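Local structure of 49 protein (Murid herpesvirus 4, 6A4V) at residues K200-L203 / E204-A208; K278-N281 / L282-L286; L286-L289 / Q290-N294. The protein probably binds the host poly(ADP-ribose) polymerase 1 and thereby helps this gammaherpesvirus to replicate. All coordinates share one frame; numbering follows the deposited sequence.

From the N terminus, the chain first meets interaction 1, where helix 195-203 ends and residues 204-208 lead off toward helix 213-235. Interactions 2 and 3 follow much later, both on helix 274-289: residues 278-286 form regular helical turns, and residues 286-294 take the chain out of that helix and up to helix 295-312. All three are local and none encloses another; interactions 2 and 3 meet at Leu286, with centres about 11 Å apart. Interaction 1 lies on the opposite side of the chain's centre, about 46 Å from interaction 2 between centres. The second subunit touches all three, and Glu206 of interaction 1 pairs with Lys278 of the other copy.

Interaction 1: K200-L203 / E204-A208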
ATOM      1  N   LYS B 200       7.277  -3.362 -15.040  1.00 59.19           N
ATOM      2  CA  LYS B 200       7.345  -2.191 -15.858  1.00 56.82           C
ATOM      3  C   LYS B 200       8.429  -2.384 -16.942  1.00 55.09           C
ATOM      4  O   LYS B 200       8.123  -2.272 -18.120  1.00 61.94           O
ATOM      5  CB  LYS B 200       7.527  -0.990 -14.930  1.00 56.36           C
ATOM      6  CG  LYS B 200       7.381   0.375 -15.578  1.00 64.68           C
ATOM      7  CD  LYS B 200       8.500   1.320 -15.239  1.00 66.13           C
ATOM      8  CE  LYS B 200       8.274   2.729 -15.748  1.00 75.53           C
ATOM      9  NZ  LYS B 200       9.311   3.648 -15.214  1.00 81.62           N
ATOM     10  N   TYR B 201       9.676  -2.729 -16.587  1.00 52.07           N
ATOM     11  CA  TYR B 201      10.769  -2.797 -17.620  1.00 51.60           C
ATOM     12  C   TYR B 201      10.665  -4.099 -18.438  1.00 53.46           C
ATOM     13  O   TYR B 201      11.364  -4.273 -19.441  1.00 68.17           O
ATOM     14  CB  TYR B 201      12.167  -2.635 -17.019  1.00 51.47           C
ATOM     15  CG  TYR B 201      12.441  -1.264 -16.451  1.00 68.52           C
ATOM     16  CD1 TYR B 201      11.734  -0.798 -15.353  1.00 74.91           C
ATOM     17  CD2 TYR B 201      13.406  -0.426 -16.988  1.00 76.69           C
ATOM     18  CE1 TYR B 201      11.964   0.457 -14.810  1.00 78.38           C
ATOM     19  CE2 TYR B 201      13.647   0.837 -16.460  1.00 92.80           C
ATOM     20  CZ  TYR B 201      12.916   1.285 -15.370  1.00 85.88           C
ATOM     21  OH  TYR B 201      13.114   2.516 -14.822  1.00 79.83           O
ATOM     22  N   SER B 202       9.788  -5.008 -18.033  1.00 39.40           N
ATOM     23  CA  SER B 202       9.471  -6.182 -18.845  1.00 53.32           C
ATOM     24  C   SER B 202       8.730  -5.727 -20.101  1.00 60.02           C
ATOM     25  O   SER B 202       8.959  -6.220 -21.237  1.00 60.03           O
ATOM     26  CB  SER B 202       8.667  -7.187 -18.068  1.00 50.71           C
ATOM     27  OG  SER B 202       7.824  -7.929 -18.917  1.00 73.43           O
ATOM     28  N   LEU B 203       7.842  -4.763 -19.874  1.00 61.31           N
ATOM     29  CA  LEU B 203       6.964  -4.301 -20.868  1.00 63.04           C
ATOM     30  C   LEU B 203       7.803  -3.746 -22.022  1.00 67.47           C
ATOM     31  O   LEU B 203       7.480  -4.016 -23.159  1.00 70.94           O
ATOM     32  CB  LEU B 203       6.051  -3.239 -20.257  1.00 63.91           C
ATOM     33  CG  LEU B 203       4.721  -3.065 -20.971  1.00 63.04           C
ATOM     34  CD1 LEU B 203       3.764  -4.206 -20.605  1.00 63.50           C
ATOM     35  CD2 LEU B 203       4.133  -1.698 -20.650  1.00 74.08           C
ATOM     36  N   GLU B 204       8.891  -3.037 -21.688  1.00 64.77           N
ATOM     37  CA  GLU B 204       9.792  -2.335 -22.624  1.00 73.45           C
ATOM     38  C   GLU B 204      10.901  -3.311 -23.044  1.00 77.35           C
ATOM     39  O   GLU B 204      12.104  -3.149 -22.737  1.00 77.87           O
ATOM     40  CB  GLU B 204      10.293  -1.045 -21.959  1.00 82.64           C
ATOM     41  CG  GLU B 204      11.370  -0.280 -22.730  1.00 87.50           C
ATOM     42  CD  GLU B 204      12.372   0.464 -21.856  1.00 86.45           C
ATOM     43  OE1 GLU B 204      11.928   1.222 -20.969  1.00 82.15           O
ATOM     44  OE2 GLU B 204      13.596   0.279 -22.056  1.00 91.14           O
ATOM     45  N   LEU B 205      10.470  -4.322 -23.791  1.00 70.80           N
ATOM     46  CA  LEU B 205      11.250  -5.516 -24.104  1.00 78.22           C
ATOM     47  C   LEU B 205      10.367  -6.426 -24.968  1.00 84.82           C
ATOM     48  O   LEU B 205      10.870  -7.186 -25.794  1.00 99.50           O
ATOM     49  CB  LEU B 205      11.666  -6.214 -22.804  1.00 83.68           C
ATOM     50  CG  LEU B 205      12.916  -7.095 -22.864  1.00 85.28           C
ATOM     51  CD1 LEU B 205      14.154  -6.312 -22.444  1.00 86.13           C
ATOM     52  CD2 LEU B 205      12.758  -8.339 -21.988  1.00 79.67           C
ATOM     53  N   GLU B 206       9.050  -6.360 -24.717  1.00 86.60           N
ATOM     54  CA  GLU B 206       7.987  -6.832 -25.612  1.00 90.65           C
ATOM     55  C   GLU B 206       7.695  -5.737 -26.649  1.00 99.44           C
ATOM     56  O   GLU B 206       6.669  -5.064 -26.592  1.00109.99           O
ATOM     57  CB  GLU B 206       6.765  -7.204 -24.771  1.00 85.81           C
ATOM     58  CG  GLU B 206       7.042  -8.371 -23.842  1.00 88.30           C
ATOM     59  CD  GLU B 206       6.263  -8.376 -22.541  1.00 92.18           C
ATOM     60  OE1 GLU B 206       6.901  -8.529 -21.477  1.00 87.79           O
ATOM     61  OE2 GLU B 206       5.029  -8.228 -22.594  1.00 85.96           O
ATOM     62  N   THR B 207       8.630  -5.580 -27.595  1.00110.17           N
ATOM     63  CA  THR B 207       8.716  -4.428 -28.483  1.00110.66           C
ATOM     64  C   THR B 207       8.348  -4.871 -29.917  1.00110.97           C
ATOM     65  O   THR B 207       7.280  -4.490 -30.428  1.00103.54           O
ATOM     66  CB  THR B 207      10.067  -3.728 -28.239  1.00111.22           C
ATOM     67  OG1 THR B 207       9.905  -2.343 -28.537  1.00112.71           O
ATOM     68  CG2 THR B 207      11.246  -4.284 -29.016  1.00107.39           C
ATOM     69  N   ALA B 208       9.183  -5.723 -30.531  1.00103.27           N
ATOM     70  CA  ALA B 208       9.084  -6.096 -31.946  1.00110.76           C
ATOM     71  C   ALA B 208       7.808  -6.920 -32.179  1.00111.41           C
ATOM     72  O   ALA B 208       7.706  -8.063 -31.739  1.00104.76           O
ATOM     73  CB  ALA B 208      10.327  -6.848 -32.380  1.00104.07           C
TER
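The hydroxyl of Ser202 meets the carboxylate of Glu206 end-on, four residues further along the chain. Ser202 OG donates to Glu206 OE1 at 2.8 Å. Two torsions bring the groups together: the hydroxyl lies opposite the backbone N of Ser202 (chi1 151°), while CG of Glu206 is anti to its own carbonyl carbon (chi1 -64°) and the chain then runs on extended. Glu206 OE1 also comes within 3.1 Å of Ser202 O, but both atoms are acceptors, so that approach adds no bond. The backbone leaves the helical course at Glu204. Glu206 N donates to Leu203 O at 3.2 Å, from above the carbonyl plane, and makes only a weak bond to Ser202 O at 3.5 Å. Leu205 N gives the same Leu203 O a second, weak bond of 3.1 Å across an inverse gamma turn centred on Glu204. Leu205 points its CB back at the helix end, 3.1 Å from Ser202 O, and its side chain packs on Ile180 and Val219 of neighbouring helices. Tyr201 and Ser202 lean on Tyr222 of helix 213-235, while Leu203 packs on Ile303 of the second subunit. The other carboxylate oxygen, Glu206 OE2, forms a salt bridge with Lys278 of the second subunit. The carboxylate is thus gripped by a hydroxyl of its own chain and an ammonium group of the other, a pairing that probably stabilises its negative charge and sets its orientation at the subunit interface.

Interaction 2: K278-N281 / L282-L286; sequences KLSN and LNHLL
Lys278 begins the run by accepting from Leu282: Leu282 N reaches Lys278 O at 2.7 Å, with an N-H...O angle of 165°. The lysine side chain leads away from the next turn, toward its partner Glu206 of the second subunit. Leu279 O takes the following bond, from Asn283 N at 3.0 Å, less straight at 143°. The Leu279 side chain packs on Leu257 and Val261 of helix 238-262, and Asn283 leans on Glu258 of the same helix. Ser280 meets His284 twice. His284 N donates to Ser280 O at 3.0 Å, while the imidazole, with CG anti to the carbonyl carbon (chi1 -72°), folds back along the helix until CE1 lies 3.6 Å from Ser280 OG. His284 ND1 is 3.2 Å from Ser280 O, but the angle is too poor for a bond. Asn281 closes the series, its O receiving Leu285 N at 3.0 Å. The isobutyl group of Leu285 turns back beside that carbonyl, CG standing 3.6 Å from Asn281 O. Leu282 and Leu285 pack on helix 295-312, through Leu305 and Ile301, whereas Asn281 and Leu285 also touch Arg99 of the second subunit. Successive i to i+4 bonds, leucines turned to neighbouring helices and polar residues at the subunit interface mark an amphipathic alpha-helix within a helical bundle.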
ATOM      1  N   LYS B 278       2.226  17.062  20.776  1.00 48.52           N
ATOM      2  CA  LYS B 278       2.523  16.297  19.629  1.00 51.03           C
ATOM      3  C   LYS B 278       3.767  15.453  19.916  1.00 51.98           C
ATOM      4  O   LYS B 278       3.785  14.253  19.593  1.00 46.05           O
ATOM      5  CB  LYS B 278       2.650  17.198  18.395  1.00 54.97           C
ATOM      6  CG  LYS B 278       1.318  17.722  17.877  1.00 61.94           C
ATOM      7  CD  LYS B 278       1.367  18.499  16.557  1.00 63.73           C
ATOM      8  CE  LYS B 278       0.009  19.041  16.146  1.00 72.15           C
ATOM      9  NZ  LYS B 278      -0.920  17.961  15.733  1.00 68.44           N
ATOM     10  N   LEU B 279       4.736  16.019  20.656  1.00 53.22           N
ATOM     11  CA  LEU B 279       5.910  15.286  20.904  1.00 44.95           C
ATOM     12  C   LEU B 279       5.587  14.089  21.785  1.00 43.21           C
ATOM     13  O   LEU B 279       6.077  13.037  21.535  1.00 30.30           O
ATOM     14  CB  LEU B 279       7.017  16.159  21.495  1.00 56.61           C
ATOM     15  CG  LEU B 279       8.027  16.661  20.473  1.00 61.87           C
ATOM     16  CD1 LEU B 279       8.970  17.653  21.129  1.00 72.42           C
ATOM     17  CD2 LEU B 279       8.797  15.487  19.885  1.00 65.79           C
ATOM     18  N   SER B 280       4.687  14.266  22.743  1.00 42.38           N
ATOM     19  CA  SER B 280       4.386  13.214  23.673  1.00 44.97           C
ATOM     20  C   SER B 280       3.624  12.111  22.933  1.00 40.60           C
ATOM     21  O   SER B 280       3.887  10.905  23.093  1.00 47.31           O
ATOM     22  CB  SER B 280       3.604  13.731  24.858  1.00 45.11           C
ATOM     23  OG  SER B 280       3.347  12.660  25.757  1.00 65.68           O
ATOM     24  N   ASN B 281       2.734  12.566  22.068  1.00 38.83           N
ATOM     25  CA  ASN B 281       1.949  11.720  21.187  1.00 40.62           C
ATOM     26  C   ASN B 281       2.890  10.896  20.288  1.00 32.02           C
ATOM     27  O   ASN B 281       2.757   9.665  20.199  1.00 33.82           O
ATOM     28  CB  ASN B 281       1.026  12.625  20.383  1.00 41.37           C
ATOM     29  CG  ASN B 281      -0.144  11.909  19.753  1.00 42.83           C
ATOM     30  OD1 ASN B 281      -0.749  11.024  20.367  1.00 40.31           O
ATOM     31  ND2 ASN B 281      -0.432  12.285  18.511  1.00 39.95           N
ATOM     32  N   LEU B 282       3.823  11.598  19.639  1.00 33.25           N
ATOM     33  CA  LEU B 282       4.801  11.002  18.743  1.00 37.53           C
ATOM     34  C   LEU B 282       5.531   9.890  19.470  1.00 37.39           C
ATOM     35  O   LEU B 282       5.817   8.832  18.918  1.00 43.70           O
ATOM     36  CB  LEU B 282       5.824  12.034  18.230  1.00 38.56           C
ATOM     37  CG  LEU B 282       6.849  11.395  17.272  1.00 40.23           C
ATOM     38  CD1 LEU B 282       6.105  10.481  16.291  1.00 36.88           C
ATOM     39  CD2 LEU B 282       7.651  12.432  16.495  1.00 42.26           C
ATOM     40  N   ASN B 283       5.845  10.150  20.741  1.00 43.61           N
ATOM     41  CA  ASN B 283       6.645   9.197  21.525  1.00 36.01           C
ATOM     42  C   ASN B 283       5.835   7.926  21.789  1.00 37.69           C
ATOM     43  O   ASN B 283       6.327   6.822  21.548  1.00 30.95           O
ATOM     44  CB  ASN B 283       7.206   9.881  22.777  1.00 51.73           C
ATOM     45  CG  ASN B 283       7.705   8.868  23.777  1.00 49.81           C
ATOM     46  OD1 ASN B 283       8.717   8.201  23.527  1.00 46.59           O
ATOM     47  ND2 ASN B 283       6.896   8.651  24.809  1.00 46.87           N
ATOM     48  N   HIS B 284       4.556   8.089  22.201  1.00 36.75           N
ATOM     49  CA  HIS B 284       3.597   6.957  22.429  1.00 42.09           C
ATOM     50  C   HIS B 284       3.433   6.094  21.180  1.00 36.95           C
ATOM     51  O   HIS B 284       3.361   4.861  21.251  1.00 44.32           O
ATOM     52  CB  HIS B 284       2.199   7.511  22.817  1.00 46.09           C
ATOM     53  CG  HIS B 284       2.107   8.101  24.180  1.00 53.17           C
ATOM     54  ND1 HIS B 284       1.474   9.324  24.414  1.00 73.49           N
ATOM     55  CD2 HIS B 284       2.524   7.644  25.385  1.00 54.46           C
ATOM     56  CE1 HIS B 284       1.504   9.602  25.702  1.00 62.58           C
ATOM     57  NE2 HIS B 284       2.151   8.586  26.323  1.00 70.50           N
ATOM     58  N   LEU B 285       3.356   6.760  20.019  1.00 33.85           N
ATOM     59  CA  LEU B 285       3.235   6.057  18.789  1.00 32.55           C
ATOM     60  C   LEU B 285       4.460   5.172  18.518  1.00 34.86           C
ATOM     61  O   LEU B 285       4.271   3.949  18.112  1.00 31.72           O
ATOM     62  CB  LEU B 285       2.985   7.086  17.673  1.00 29.73           C
ATOM     63  CG  LEU B 285       1.513   7.523  17.584  1.00 27.96           C
ATOM     64  CD1 LEU B 285       1.351   8.733  16.717  1.00 32.96           C
ATOM     65  CD2 LEU B 285       0.640   6.394  17.123  1.00 29.61           C
ATOM     66  N   LEU B 286       5.668   5.763  18.685  1.00 36.64           N
ATOM     67  CA  LEU B 286       6.918   5.075  18.381  1.00 40.29           C
ATOM     68  C   LEU B 286       7.063   3.858  19.268  1.00 33.11           C
ATOM     69  O   LEU B 286       7.437   2.780  18.817  1.00 38.58           O
ATOM     70  CB  LEU B 286       8.116   6.033  18.469  1.00 44.05           C
ATOM     71  CG  LEU B 286       8.669   6.432  17.098  1.00 43.00           C
ATOM     72  CD1 LEU B 286       9.076   5.194  16.318  1.00 43.68           C
ATOM     73  CD2 LEU B 286       7.652   7.250  16.302  1.00 41.84           C
TER

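Interaction 3: L286-L289 / Q290-N294; sequences LHRL and QTSNN
The guanidinium of Arg288 carries Ser292 OG over the centre of one face, 3.2 Å above its plane, and has Thr291 OG1 at its edge. The serine hydroxyl makes no bond to the guanidinium nitrogens but a weak one to Arg288 O at 3.4 Å; at the edge, Arg288 NH1 gives Thr291 OG1 a weak bond of 3.0 Å. A bend at chi2 (68°) folds the arginine back over the loop, and NE makes a long, weak ion pair with Glu95 of the second subunit. Arg288 O gathers several donors. Ser292 N comes in almost straight at 2.9 Å, Thr291 N arrives from above the carbonyl plane, and Thr291 OG1, set between its backbone N and carbonyl carbon (chi1 41°), turns back to add a bond of 3.1 Å. The amide of Asn293 is a second flat group in the contact: its ND2 donates to Leu289 O at 3.3 Å, with the acceptor close to the amide plane, and lies 3.6 Å from Leu289 CG. Its two ends also bind Arg80 and Asn247, so its rotation is fixed from several sides. Leu289 turns inward against Phe250, Val297 and Phe298, and Asn294 OD1 caps Val297 N of the following helix. The whole is a helix-to-helix connection: loop N-H groups and side chains bind the carbonyls of Arg288 and Leu289 at the end of helix 274-289, and an asparagine N-cap starts helix 295-312.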
ATOM      1  N   LEU B 286       5.668   5.763  18.685  1.00 36.64           N
ATOM      2  CA  LEU B 286       6.918   5.075  18.381  1.00 40.29           C
ATOM      3  C   LEU B 286       7.063   3.858  19.268  1.00 33.11           C
ATOM      4  O   LEU B 286       7.437   2.780  18.817  1.00 38.58           O
ATOM      5  CB  LEU B 286       8.116   6.033  18.469  1.00 44.05           C
ATOM      6  CG  LEU B 286       8.669   6.432  17.098  1.00 43.00           C
ATOM      7  CD1 LEU B 286       9.076   5.194  16.318  1.00 43.68           C
ATOM      8  CD2 LEU B 286       7.652   7.250  16.302  1.00 41.84           C
ATOM      9  N   HIS B 287       6.644   4.015  20.507  1.00 40.45           N
ATOM     10  CA  HIS B 287       6.669   2.955  21.442  1.00 39.79           C
ATOM     11  C   HIS B 287       5.684   1.855  21.025  1.00 36.15           C
ATOM     12  O   HIS B 287       5.943   0.646  21.275  1.00 43.31           O
ATOM     13  CB  HIS B 287       6.343   3.494  22.846  1.00 47.94           C
ATOM     14  CG  HIS B 287       6.663   2.502  23.912  1.00 57.97           C
ATOM     15  ND1 HIS B 287       5.773   1.490  24.277  1.00 65.61           N
ATOM     16  CD2 HIS B 287       7.785   2.298  24.631  1.00 62.58           C
ATOM     17  CE1 HIS B 287       6.324   0.735  25.211  1.00 60.23           C
ATOM     18  NE2 HIS B 287       7.561   1.206  25.430  1.00 69.96           N
ATOM     19  N   ARG B 288       4.512   2.234  20.474  1.00 37.31           N
ATOM     20  CA  ARG B 288       3.556   1.188  20.063  1.00 34.20           C
ATOM     21  C   ARG B 288       4.082   0.485  18.808  1.00 39.09           C
ATOM     22  O   ARG B 288       3.858  -0.728  18.663  1.00 36.28           O
ATOM     23  CB  ARG B 288       2.152   1.719  19.740  1.00 45.34           C
ATOM     24  CG  ARG B 288       1.102   0.628  19.525  1.00 47.35           C
ATOM     25  CD  ARG B 288       0.832  -0.103  20.836  1.00 62.10           C
ATOM     26  NE  ARG B 288      -0.247  -1.077  20.740  1.00 71.19           N
ATOM     27  CZ  ARG B 288      -0.092  -2.380  20.528  1.00 79.88           C
ATOM     28  NH1 ARG B 288       1.040  -2.995  20.841  1.00 64.54           N
ATOM     29  NH2 ARG B 288      -1.082  -3.056  19.966  1.00 86.83           N
ATOM     30  N   LEU B 289       4.692   1.263  17.891  1.00 29.14           N
ATOM     31  CA  LEU B 289       5.222   0.751  16.694  1.00 35.02           C
ATOM     32  C   LEU B 289       6.191  -0.429  16.902  1.00 37.62           C
ATOM     33  O   LEU B 289       6.362  -1.264  16.006  1.00 38.64           O
ATOM     34  CB  LEU B 289       5.892   1.899  15.954  1.00 36.58           C
ATOM     35  CG  LEU B 289       6.376   1.582  14.553  1.00 37.95           C
ATOM     36  CD1 LEU B 289       5.197   1.200  13.630  1.00 32.51           C
ATOM     37  CD2 LEU B 289       7.130   2.811  14.049  1.00 30.52           C
ATOM     38  N   GLN B 290       6.809  -0.546  18.070  1.00 44.85           N
ATOM     39  CA  GLN B 290       7.790  -1.576  18.238  1.00 42.45           C
ATOM     40  C   GLN B 290       7.098  -2.912  18.505  1.00 44.64           C
ATOM     41  O   GLN B 290       7.744  -3.955  18.390  1.00 54.89           O
ATOM     42  CB  GLN B 290       8.786  -1.260  19.363  1.00 47.43           C
ATOM     43  CG  GLN B 290       9.380   0.137  19.318  1.00 42.87           C
ATOM     44  CD  GLN B 290      10.107   0.451  18.032  1.00 41.84           C
ATOM     45  OE1 GLN B 290       9.915   1.517  17.432  1.00 31.69           O
ATOM     46  NE2 GLN B 290      10.854  -0.526  17.551  1.00 30.40           N
ATOM     47  N   THR B 291       5.824  -2.906  18.906  1.00 47.36           N
ATOM     48  CA  THR B 291       5.148  -4.186  19.216  1.00 48.47           C
ATOM     49  C   THR B 291       4.066  -4.475  18.174  1.00 46.37           C
ATOM     50  O   THR B 291       3.766  -5.603  17.951  1.00 43.27           O
ATOM     51  CB  THR B 291       4.628  -4.204  20.656  1.00 47.06           C
ATOM     52  OG1 THR B 291       4.084  -2.906  20.906  1.00 42.02           O
ATOM     53  CG2 THR B 291       5.720  -4.513  21.654  1.00 50.02           C
ATOM     54  N   SER B 292       3.487  -3.427  17.573  1.00 49.65           N
ATOM     55  CA  SER B 292       2.618  -3.549  16.396  1.00 43.00           C
ATOM     56  C   SER B 292       3.090  -2.613  15.276  1.00 41.25           C
ATOM     57  O   SER B 292       2.680  -1.396  15.147  1.00 28.04           O
ATOM     58  CB  SER B 292       1.168  -3.333  16.708  1.00 45.81           C
ATOM     59  OG  SER B 292       1.025  -2.175  17.486  1.00 45.31           O
ATOM     60  N   ASN B 293       3.915  -3.239  14.428  1.00 37.73           N
ATOM     61  CA  ASN B 293       4.590  -2.600  13.347  1.00 39.84           C
ATOM     62  C   ASN B 293       3.631  -2.752  12.178  1.00 38.95           C
ATOM     63  O   ASN B 293       3.508  -3.842  11.574  1.00 40.65           O
ATOM     64  CB  ASN B 293       5.991  -3.194  13.161  1.00 35.66           C
ATOM     65  CG  ASN B 293       6.910  -2.298  12.336  1.00 32.75           C
ATOM     66  OD1 ASN B 293       6.990  -2.444  11.118  1.00 34.93           O
ATOM     67  ND2 ASN B 293       7.636  -1.386  12.975  1.00 40.84           N
ATOM     68  N   ASN B 294       2.802  -1.726  11.995  1.00 37.05           N
ATOM     69  CA  ASN B 294       1.643  -1.878  11.178  1.00 29.86           C
ATOM     70  C   ASN B 294       1.328  -0.518  10.560  1.00 34.00           C
ATOM     71  O   ASN B 294       1.627   0.541  11.166  1.00 37.94           O
ATOM     72  CB  ASN B 294       0.462  -2.510  11.918  1.00 33.14           C
ATOM     73  CG  ASN B 294      -0.544  -1.532  12.516  1.00 35.15           C
ATOM     74  OD1 ASN B 294      -0.925  -0.537  11.901  1.00 36.16           O
ATOM     75  ND2 ASN B 294      -1.060  -1.860  13.688  1.00 32.40           N
TER